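Eukaryotic translation initiation factor 4E type 5 (Leishmania major, PDB 7KCJ) probably serves as a translation initiation factor that binds the 7-methylguanosine cap of messenger RNA. Local coordinates at residues A[58-63]-A[115-120]; A[111-116]-A[151-156]; A[157-160]-A[164-167]. All blocks are in the same frame, centred on the assembly; numbering follows the deposited sequence.

Contact 1 of 3, residues A[58-63]-A[115-120]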
loop_
_atom_site.group_PDB
_atom_site.type_symbol
_atom_site.label_atom_id
_atom_site.label_comp_id
_atom_site.label_asym_id
_atom_site.label_seq_id
_atom_site.Cartn_x
_atom_site.Cartn_y
_atom_site.Cartn_z
ATOM N N GLU A 58 -1.851 16.662 2.930
ATOM C CA GLU A 58 -0.457 16.254 2.806
ATOM C C GLU A 58 -0.349 14.935 2.020
ATOM O O GLU A 58 0.596 14.757 1.252
ATOM C CB GLU A 58 0.191 16.123 4.185
ATOM C CG GLU A 58 0.571 17.462 4.774
ATOM C CD GLU A 58 1.212 17.423 6.145
ATOM O OE1 GLU A 58 1.322 16.323 6.729
ATOM O OE2 GLU A 58 1.610 18.501 6.636
ATOM N N LEU A 59 -1.314 14.032 2.195
ATOM C CA LEU A 59 -1.355 12.782 1.455
ATOM C C LEU A 59 -1.541 13.068 -0.055
ATOM O O LEU A 59 -0.757 12.565 -0.854
ATOM C CB LEU A 59 -2.511 11.888 1.973
ATOM C CG LEU A 59 -2.889 10.660 1.098
ATOM C CD1 LEU A 59 -1.703 9.674 0.942
ATOM C CD2 LEU A 59 -4.142 9.971 1.630
ATOM N N TRP A 60 -2.563 13.840 -0.447
ATOM C CA TRP A 60 -2.805 14.088 -1.865
ATOM C C TRP A 60 -1.733 15.002 -2.491
ATOM O O TRP A 60 -1.439 14.832 -3.677
ATOM C CB TRP A 60 -4.235 14.556 -2.122
ATOM C CG TRP A 60 -5.275 13.518 -1.766
ATOM C CD1 TRP A 60 -6.290 13.662 -0.868
ATOM C CD2 TRP A 60 -5.391 12.178 -2.290
ATOM N NE1 TRP A 60 -7.051 12.514 -0.825
ATOM C CE2 TRP A 60 -6.505 11.579 -1.670
ATOM C CE3 TRP A 60 -4.703 11.452 -3.272
ATOM C CZ2 TRP A 60 -6.916 10.281 -1.964
ATOM C CZ3 TRP A 60 -5.118 10.169 -3.570
ATOM C CH2 TRP A 60 -6.200 9.591 -2.908
ATOM N N SER A 61 -1.092 15.893 -1.695
ATOM C CA SER A 61 0.023 16.705 -2.212
ATOM C C SER A 61 1.207 15.796 -2.514
ATOM O O SER A 61 1.886 16.010 -3.512
ATOM C CB SER A 61 0.446 17.773 -1.214
ATOM O OG SER A 61 -0.595 18.708 -0.998
ATOM N N THR A 62 1.461 14.778 -1.650
ATOM C CA THR A 62 2.526 13.793 -1.856
ATOM C C THR A 62 2.244 12.988 -3.132
ATOM O O THR A 62 3.135 12.830 -3.964
ATOM C CB THR A 62 2.670 12.879 -0.612
ATOM O OG1 THR A 62 2.983 13.692 0.513
ATOM C CG2 THR A 62 3.752 11.816 -0.777
ATOM N N MET A 63 1.002 12.509 -3.303
ATOM C CA MET A 63 0.604 11.731 -4.478
ATOM C C MET A 63 0.699 12.548 -5.758
ATOM O O MET A 63 1.063 11.999 -6.796
ATOM C CB MET A 63 -0.831 11.214 -4.338
ATOM C CG MET A 63 -1.054 10.307 -3.137
ATOM S SD MET A 63 0.016 8.845 -3.089
ATOM C CE MET A 63 -0.507 8.037 -4.533
ATOM N N LEU A 115 -10.380 4.306 -1.530
ATOM C CA LEU A 115 -11.011 3.578 -0.445
ATOM C C LEU A 115 -9.984 2.955 0.491
ATOM O O LEU A 115 -10.105 3.117 1.703
ATOM C CB LEU A 115 -11.974 2.521 -1.001
ATOM C CG LEU A 115 -12.569 1.559 0.037
ATOM C CD1 LEU A 115 -13.709 2.218 0.800
ATOM C CD2 LEU A 115 -13.010 0.290 -0.609
ATOM N N VAL A 116 -8.977 2.249 -0.060
ATOM C CA VAL A 116 -7.962 1.587 0.759
ATOM C C VAL A 116 -7.154 2.606 1.559
ATOM O O VAL A 116 -6.969 2.438 2.770
ATOM C CB VAL A 116 -7.061 0.649 -0.074
ATOM C CG1 VAL A 116 -6.025 -0.017 0.818
ATOM C CG2 VAL A 116 -7.890 -0.423 -0.773
ATOM N N LEU A 117 -6.737 3.718 0.900
ATOM C CA LEU A 117 -5.989 4.782 1.585
ATOM C C LEU A 117 -6.811 5.336 2.769
ATOM O O LEU A 117 -6.285 5.467 3.866
ATOM C CB LEU A 117 -5.626 5.929 0.622
ATOM C CG LEU A 117 -4.517 5.644 -0.407
ATOM C CD1 LEU A 117 -4.349 6.793 -1.366
ATOM C CD2 LEU A 117 -3.171 5.322 0.255
ATOM N N ALA A 118 -8.116 5.536 2.565
ATOM C CA ALA A 118 -9.010 6.033 3.611
ATOM C C ALA A 118 -9.233 5.030 4.742
ATOM O O ALA A 118 -9.095 5.408 5.906
ATOM C CB ALA A 118 -10.338 6.474 3.017
ATOM N N VAL A 119 -9.552 3.765 4.425
ATOM C CA VAL A 119 -9.784 2.765 5.456
ATOM C C VAL A 119 -8.522 2.511 6.325
ATOM O O VAL A 119 -8.631 2.306 7.532
ATOM C CB VAL A 119 -10.390 1.441 4.909
ATOM C CG1 VAL A 119 -11.762 1.621 4.266
ATOM C CG2 VAL A 119 -9.437 0.668 4.025
ATOM N N VAL A 120 -7.336 2.520 5.715
ATOM C CA VAL A 120 -6.092 2.267 6.441
ATOM C C VAL A 120 -5.563 3.493 7.196
ATOM O O VAL A 120 -5.222 3.387 8.375
ATOM C CB VAL A 120 -5.033 1.695 5.466
ATOM C CG1 VAL A 120 -3.629 1.686 6.062
ATOM C CG2 VAL A 120 -5.433 0.304 4.989
#

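Contact 2 of 3, residues A[111-116]-A[151-156]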
loop_
_atom_site.group_PDB
_atom_site.type_symbol
_atom_site.label_atom_id
_atom_site.label_comp_id
_atom_site.label_asym_id
_atom_site.label_seq_id
_atom_site.Cartn_x
_atom_site.Cartn_y
_atom_site.Cartn_z
ATOM N N ALA A 111 -10.955 4.686 -7.602
ATOM C CA ALA A 111 -11.888 4.514 -6.499
ATOM C C ALA A 111 -11.403 3.523 -5.438
ATOM O O ALA A 111 -11.594 3.747 -4.239
ATOM C CB ALA A 111 -13.248 4.085 -7.042
ATOM N N GLY A 112 -10.828 2.418 -5.885
ATOM C CA GLY A 112 -10.322 1.403 -4.972
ATOM C C GLY A 112 -9.100 1.875 -4.205
ATOM O O GLY A 112 -8.950 1.585 -3.010
ATOM N N LEU A 113 -8.225 2.638 -4.875
ATOM C CA LEU A 113 -7.042 3.183 -4.201
ATOM C C LEU A 113 -7.476 4.184 -3.116
ATOM O O LEU A 113 -6.991 4.125 -1.984
ATOM C CB LEU A 113 -6.103 3.868 -5.213
ATOM C CG LEU A 113 -4.761 4.400 -4.656
ATOM C CD1 LEU A 113 -3.986 3.335 -3.868
ATOM C CD2 LEU A 113 -3.871 4.881 -5.770
ATOM N N GLU A 114 -8.444 5.056 -3.446
ATOM C CA GLU A 114 -8.973 6.038 -2.501
ATOM C C GLU A 114 -9.589 5.364 -1.300
ATOM O O GLU A 114 -9.323 5.777 -0.173
ATOM C CB GLU A 114 -10.025 6.942 -3.160
ATOM C CG GLU A 114 -9.452 7.863 -4.216
ATOM C CD GLU A 114 -10.506 8.659 -4.954
ATOM O OE1 GLU A 114 -11.489 9.093 -4.311
ATOM O OE2 GLU A 114 -10.347 8.850 -6.179
ATOM N N LEU A 115 -10.380 4.306 -1.530
ATOM C CA LEU A 115 -11.011 3.578 -0.445
ATOM C C LEU A 115 -9.984 2.955 0.491
ATOM O O LEU A 115 -10.105 3.117 1.703
ATOM C CB LEU A 115 -11.974 2.521 -1.001
ATOM C CG LEU A 115 -12.569 1.559 0.037
ATOM C CD1 LEU A 115 -13.709 2.218 0.800
ATOM C CD2 LEU A 115 -13.010 0.290 -0.609
ATOM N N VAL A 116 -8.977 2.249 -0.060
ATOM C CA VAL A 116 -7.962 1.587 0.759
ATOM C C VAL A 116 -7.154 2.606 1.559
ATOM O O VAL A 116 -6.969 2.438 2.770
ATOM C CB VAL A 116 -7.061 0.649 -0.074
ATOM C CG1 VAL A 116 -6.025 -0.017 0.818
ATOM C CG2 VAL A 116 -7.890 -0.423 -0.773
ATOM N N GLU A 151 -3.108 0.179 -16.721
ATOM C CA GLU A 151 -3.191 0.941 -15.470
ATOM C C GLU A 151 -3.288 0.057 -14.231
ATOM O O GLU A 151 -3.574 0.558 -13.157
ATOM C CB GLU A 151 -4.309 1.980 -15.510
ATOM C CG GLU A 151 -4.160 2.920 -16.695
ATOM C CD GLU A 151 -5.115 4.095 -16.738
ATOM O OE1 GLU A 151 -5.674 4.450 -15.678
ATOM O OE2 GLU A 151 -5.295 4.663 -17.837
ATOM N N GLN A 152 -3.007 -1.236 -14.358
ATOM C CA GLN A 152 -3.083 -2.165 -13.244
ATOM C C GLN A 152 -2.097 -1.852 -12.127
ATOM O O GLN A 152 -0.931 -1.553 -12.401
ATOM C CB GLN A 152 -2.866 -3.597 -13.722
ATOM C CG GLN A 152 -3.115 -4.632 -12.632
ATOM C CD GLN A 152 -2.823 -6.045 -13.083
ATOM O OE1 GLN A 152 -2.388 -6.297 -14.236
ATOM N NE2 GLN A 152 -3.023 -6.993 -12.162
ATOM N N ILE A 153 -2.579 -1.882 -10.871
ATOM C CA ILE A 153 -1.773 -1.697 -9.667
ATOM C C ILE A 153 -2.149 -2.751 -8.604
ATOM O O ILE A 153 -3.207 -3.373 -8.671
ATOM C CB ILE A 153 -1.860 -0.253 -9.089
ATOM C CG1 ILE A 153 -3.265 0.055 -8.508
ATOM C CG2 ILE A 153 -1.457 0.782 -10.120
ATOM C CD1 ILE A 153 -3.416 1.451 -7.915
ATOM N N ARG A 154 -1.261 -2.956 -7.621
ATOM C CA ARG A 154 -1.550 -3.835 -6.491
ATOM C C ARG A 154 -1.337 -3.090 -5.201
ATOM O O ARG A 154 -0.285 -2.491 -5.020
ATOM C CB ARG A 154 -0.669 -5.088 -6.483
ATOM C CG ARG A 154 -1.087 -6.043 -5.348
ATOM C CD ARG A 154 -0.113 -7.165 -5.106
ATOM N NE ARG A 154 0.152 -7.977 -6.282
ATOM C CZ ARG A 154 1.105 -8.905 -6.345
ATOM N NH1 ARG A 154 1.910 -9.116 -5.305
ATOM N NH2 ARG A 154 1.285 -9.604 -7.460
ATOM N N VAL A 155 -2.305 -3.138 -4.301
ATOM C CA VAL A 155 -2.172 -2.540 -2.988
ATOM C C VAL A 155 -2.019 -3.681 -1.987
ATOM O O VAL A 155 -2.800 -4.636 -1.998
ATOM C CB VAL A 155 -3.352 -1.613 -2.631
ATOM C CG1 VAL A 155 -3.110 -0.937 -1.275
ATOM C CG2 VAL A 155 -3.573 -0.563 -3.713
ATOM N N GLU A 156 -0.974 -3.633 -1.184
ATOM C CA GLU A 156 -0.681 -4.647 -0.176
ATOM C C GLU A 156 -0.824 -3.986 1.195
ATOM O O GLU A 156 -0.145 -2.999 1.472
ATOM C CB GLU A 156 0.751 -5.177 -0.375
ATOM C CG GLU A 156 1.244 -6.140 0.701
ATOM C CD GLU A 156 2.659 -6.648 0.485
ATOM O OE1 GLU A 156 2.995 -7.731 1.010
ATOM O OE2 GLU A 156 3.434 -5.955 -0.216
#

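Contact 3 of 3, residues A[157-160]-A[164-167]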
loop_
_atom_site.group_PDB
_atom_site.type_symbol
_atom_site.label_atom_id
_atom_site.label_comp_id
_atom_site.label_asym_id
_atom_site.label_seq_id
_atom_site.Cartn_x
_atom_site.Cartn_y
_atom_site.Cartn_z
ATOM N N VAL A 157 -1.701 -4.517 2.043
ATOM C CA VAL A 157 -1.935 -3.968 3.384
ATOM C C VAL A 157 -1.398 -4.924 4.436
ATOM O O VAL A 157 -1.793 -6.084 4.428
ATOM C CB VAL A 157 -3.458 -3.760 3.629
ATOM C CG1 VAL A 157 -3.694 -2.992 4.928
ATOM C CG2 VAL A 157 -4.143 -3.067 2.442
ATOM N N TRP A 158 -0.544 -4.462 5.362
ATOM C CA TRP A 158 -0.018 -5.314 6.440
ATOM C C TRP A 158 -0.767 -5.041 7.717
ATOM O O TRP A 158 -0.826 -3.896 8.161
ATOM C CB TRP A 158 1.488 -5.110 6.684
ATOM C CG TRP A 158 2.403 -5.518 5.556
ATOM C CD1 TRP A 158 2.055 -6.107 4.372
ATOM C CD2 TRP A 158 3.826 -5.338 5.512
ATOM N NE1 TRP A 158 3.175 -6.300 3.596
ATOM C CE2 TRP A 158 4.276 -5.841 4.275
ATOM C CE3 TRP A 158 4.771 -4.815 6.406
ATOM C CZ2 TRP A 158 5.617 -5.788 3.891
ATOM C CZ3 TRP A 158 6.109 -4.813 6.036
ATOM C CH2 TRP A 158 6.516 -5.305 4.794
ATOM N N LEU A 159 -1.389 -6.073 8.279
ATOM C CA LEU A 159 -2.134 -5.946 9.522
ATOM C C LEU A 159 -1.263 -6.455 10.669
ATOM O O LEU A 159 -0.617 -7.487 10.521
ATOM C CB LEU A 159 -3.433 -6.772 9.490
ATOM C CG LEU A 159 -4.217 -6.949 8.178
ATOM C CD1 LEU A 159 -5.480 -7.652 8.425
ATOM C CD2 LEU A 159 -4.581 -5.649 7.575
ATOM N N SER A 160 -1.274 -5.775 11.807
ATOM C CA SER A 160 -0.508 -6.236 12.975
ATOM C C SER A 160 -1.197 -7.413 13.693
ATOM O O SER A 160 -0.526 -8.188 14.386
ATOM C CB SER A 160 -0.240 -5.091 13.941
ATOM O OG SER A 160 -1.444 -4.572 14.479
ATOM N N ARG A 164 -7.944 -10.029 12.716
ATOM C CA ARG A 164 -8.831 -8.977 12.206
ATOM C C ARG A 164 -8.970 -9.014 10.663
ATOM O O ARG A 164 -9.724 -8.225 10.101
ATOM C CB ARG A 164 -8.337 -7.583 12.645
ATOM C CG ARG A 164 -8.248 -7.394 14.162
ATOM C CD ARG A 164 -9.591 -7.567 14.857
ATOM N NE ARG A 164 -9.573 -7.069 16.235
ATOM C CZ ARG A 164 -9.717 -7.835 17.315
ATOM N NH1 ARG A 164 -9.886 -9.147 17.189
ATOM N NH2 ARG A 164 -9.694 -7.294 18.527
ATOM N N SER A 165 -8.225 -9.911 9.992
ATOM C CA SER A 165 -8.158 -10.056 8.547
ATOM C C SER A 165 -9.514 -10.264 7.869
ATOM O O SER A 165 -9.829 -9.535 6.931
ATOM C CB SER A 165 -7.193 -11.183 8.185
ATOM O OG SER A 165 -6.837 -11.138 6.815
ATOM N N HIS A 166 -10.309 -11.244 8.328
ATOM C CA HIS A 166 -11.602 -11.508 7.718
ATOM C C HIS A 166 -12.538 -10.291 7.779
ATOM O O HIS A 166 -13.128 -9.948 6.765
ATOM C CB HIS A 166 -12.255 -12.773 8.284
ATOM C CG HIS A 166 -13.522 -13.139 7.577
ATOM N ND1 HIS A 166 -13.531 -13.443 6.221
ATOM C CD2 HIS A 166 -14.788 -13.233 8.053
ATOM C CE1 HIS A 166 -14.794 -13.715 5.922
ATOM N NE2 HIS A 166 -15.586 -13.610 6.992
ATOM N N ALA A 167 -12.629 -9.616 8.925
ATOM C CA ALA A 167 -13.483 -8.437 9.048
ATOM C C ALA A 167 -13.036 -7.290 8.134
ATOM O O ALA A 167 -13.887 -6.653 7.518
ATOM C CB ALA A 167 -13.532 -7.965 10.491
#

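Contact 1 of 3, residues A[58-63]-A[115-120]
Leu117 reaches from helix 108-121 across to Leu59 and Trp60 of helix 56-64. Both helices back the curved antiparallel sheet of the eIF4E fold, and their side chains meet above its strands. No hydrogen bond crosses between the two segments; the contact is apolar. Leu117 supplies the largest share of the buried surface. Its CB points at the other helix, and Leu117 CB lies 4.4 Å from Leu59 CD2. Its CG is anti to the carbonyl carbon (chi1 -73°). The next torsion (chi2 175°) stretches the chain, which makes CD1 the foremost methyl toward Trp60. Leu117 CD1 lies 3.7 Å from Trp60 CH2 and 4.1 Å from Trp60 CZ3, at the far end of the six-membered ring. The methyl comes at the ring obliquely. Leu117 CD1 is also 4.4 Å from Leu59 CD2, a looser touch. One methyl thus fits between a leucine branch and an indole corner. The other branch keeps more distance: Leu117 CD2 is 4.6 Å from Leu59 CD1. On the sheet side Leu117 also rests on Leu139 of strand 136-143, while Leu59 rests on Ile53 and Phe80.

Burial differs along the contact. Leu59 and Leu117 are buried, but Trp60 remains exposed at the edge of the contact. In eIF4E relatives the exposed tryptophan of this helix belongs to the dorsal site for eIF4G and 4E-BP peptides. Trp60 is probably its counterpart.

Helix 56-64 also has a side-chain bond of its own. Thr62 OG1 donates to Glu58 O over 2.7 Å, with a C=O...OG1 angle of 154°. Glu58 O also accepts from Thr62 N, so two donors grip it, and they approach from opposite faces of the carbonyl plane.

Contact 2 of 3, residues A[111-116]-A[151-156]
Val155 and Leu113 carry most of this contact, with Val116 and Ile153 completing it. Val155 sits on strand 153-159 and turns its side chain to helix 108-121. Its two methyls share the work. Val155 CG1 meets Val116 CG1 at 3.7 Å, and Val155 CG2 meets Leu113 CD1 at 3.9 Å. The valine fork therefore touches residues three apart on the helix, almost one turn. CG1 of Val155 is anti to the backbone N (chi1 -176°), which leaves CG2 beside that N and turned to Leu113.

Leu113 is forked too. Its CB does not aim straight at the strand, but its end bends nearer. CD1 goes to Val155, while Leu113 CD2 lies 4.1 Å from Ile153 CD1. Leu113 crosses both partners at about a right angle. In contrast, Val116 and Val155 run past each other in opposite directions. Ile153 contributes only the end of its extended chain.

The axes of helix segment 111-116 and strand segment 153-156 come within 10.1 Å, at 14° to each other. All the touching atoms are carbon, and no hydrogen bond crosses. Leu139 of strand 136-143 touches both Val116 and Val155 and widens the apolar patch.

Alternation along the strand sorts the chemistry. Within 153-156 the residues facing the helix are apolar, while Arg154 and Glu156 lie on the other side. The Glu156 carboxylate forms salt bridges with Arg98 and Arg140. This is the two-layer alpha/beta build of the eIF4E fold, a curved antiparallel sheet backed by helices.

Contact 3 of 3, residues A[157-160]-A[164-167]
Ser165 OG is hydrogen-bonded to Glu190 OE1 of strand 186-191, and Ser165 OG also lies 4.1 Å from Leu159 CD1. The bond fixes the serine hydroxyl at the start of helix 165-178, while the methyl packs beside it.

The contact itself is one methyl against a helix start. Leu159 CD1 lies 3.6 Å from Ser165 CA. Leu159 CD1 is 3.9 Å from Ser165 CB and equally far from Ser165 N. The methyl thus sits against backbone as much as side chain. Further back along the chain, Leu159 CD1 is 4.4 Å from Arg164 C. No hydrogen bond crosses between the two segments.

Leu159 takes an unusual shape to get there. Its chi1 of -34° is well off a staggered value, which suggests some strain. The chain beyond is extended (chi2 -174°), and this carries CD1 forward to the helix. Leu159 also packs on Cys136, Val135 and Ile99. The Arg164 side chain sets off toward the strand and then turns from it. Its NH1 makes a long, weak ion pair with Asp161 OD2.

Only a short turn, residues 160-164, separates the strand end from the helix. Strand 153-159 lies next to strand 97-103, which in turn borders strand 186-191. The serine side chain touches Ser97 and Ile99 on the middle one of these three. The first turn of helix 165-178 is therefore seated across adjacent strands, while Val157 on strand 153-159 packs against Val116 and Val120 of helix 108-121.

Helix 108-121 joins contacts 1 and 2, whose segments overlap at Leu115 and Val116. Strand 153-159 joins contacts 2 and 3. The centre of contact 2 is about 8 Å from the chain centre, and none of its touching residues is exposed. Contact 1 grades from buried leucines to an exposed tryptophan, so it reaches the surface. The centre of contact 3 is about 13 Å from the chain centre, yet it is mainly buried. Contact 1 pairs two helices; the others pair helix with strand. Contacts 1 and 2 bring together apolar side chains, but contact 3 sets a methyl against backbone and a hydrogen-bonded serine. Contacts 2 and 3 also touch directly, where Val116 CG1 lies 3.9 Å from Val157 CG2.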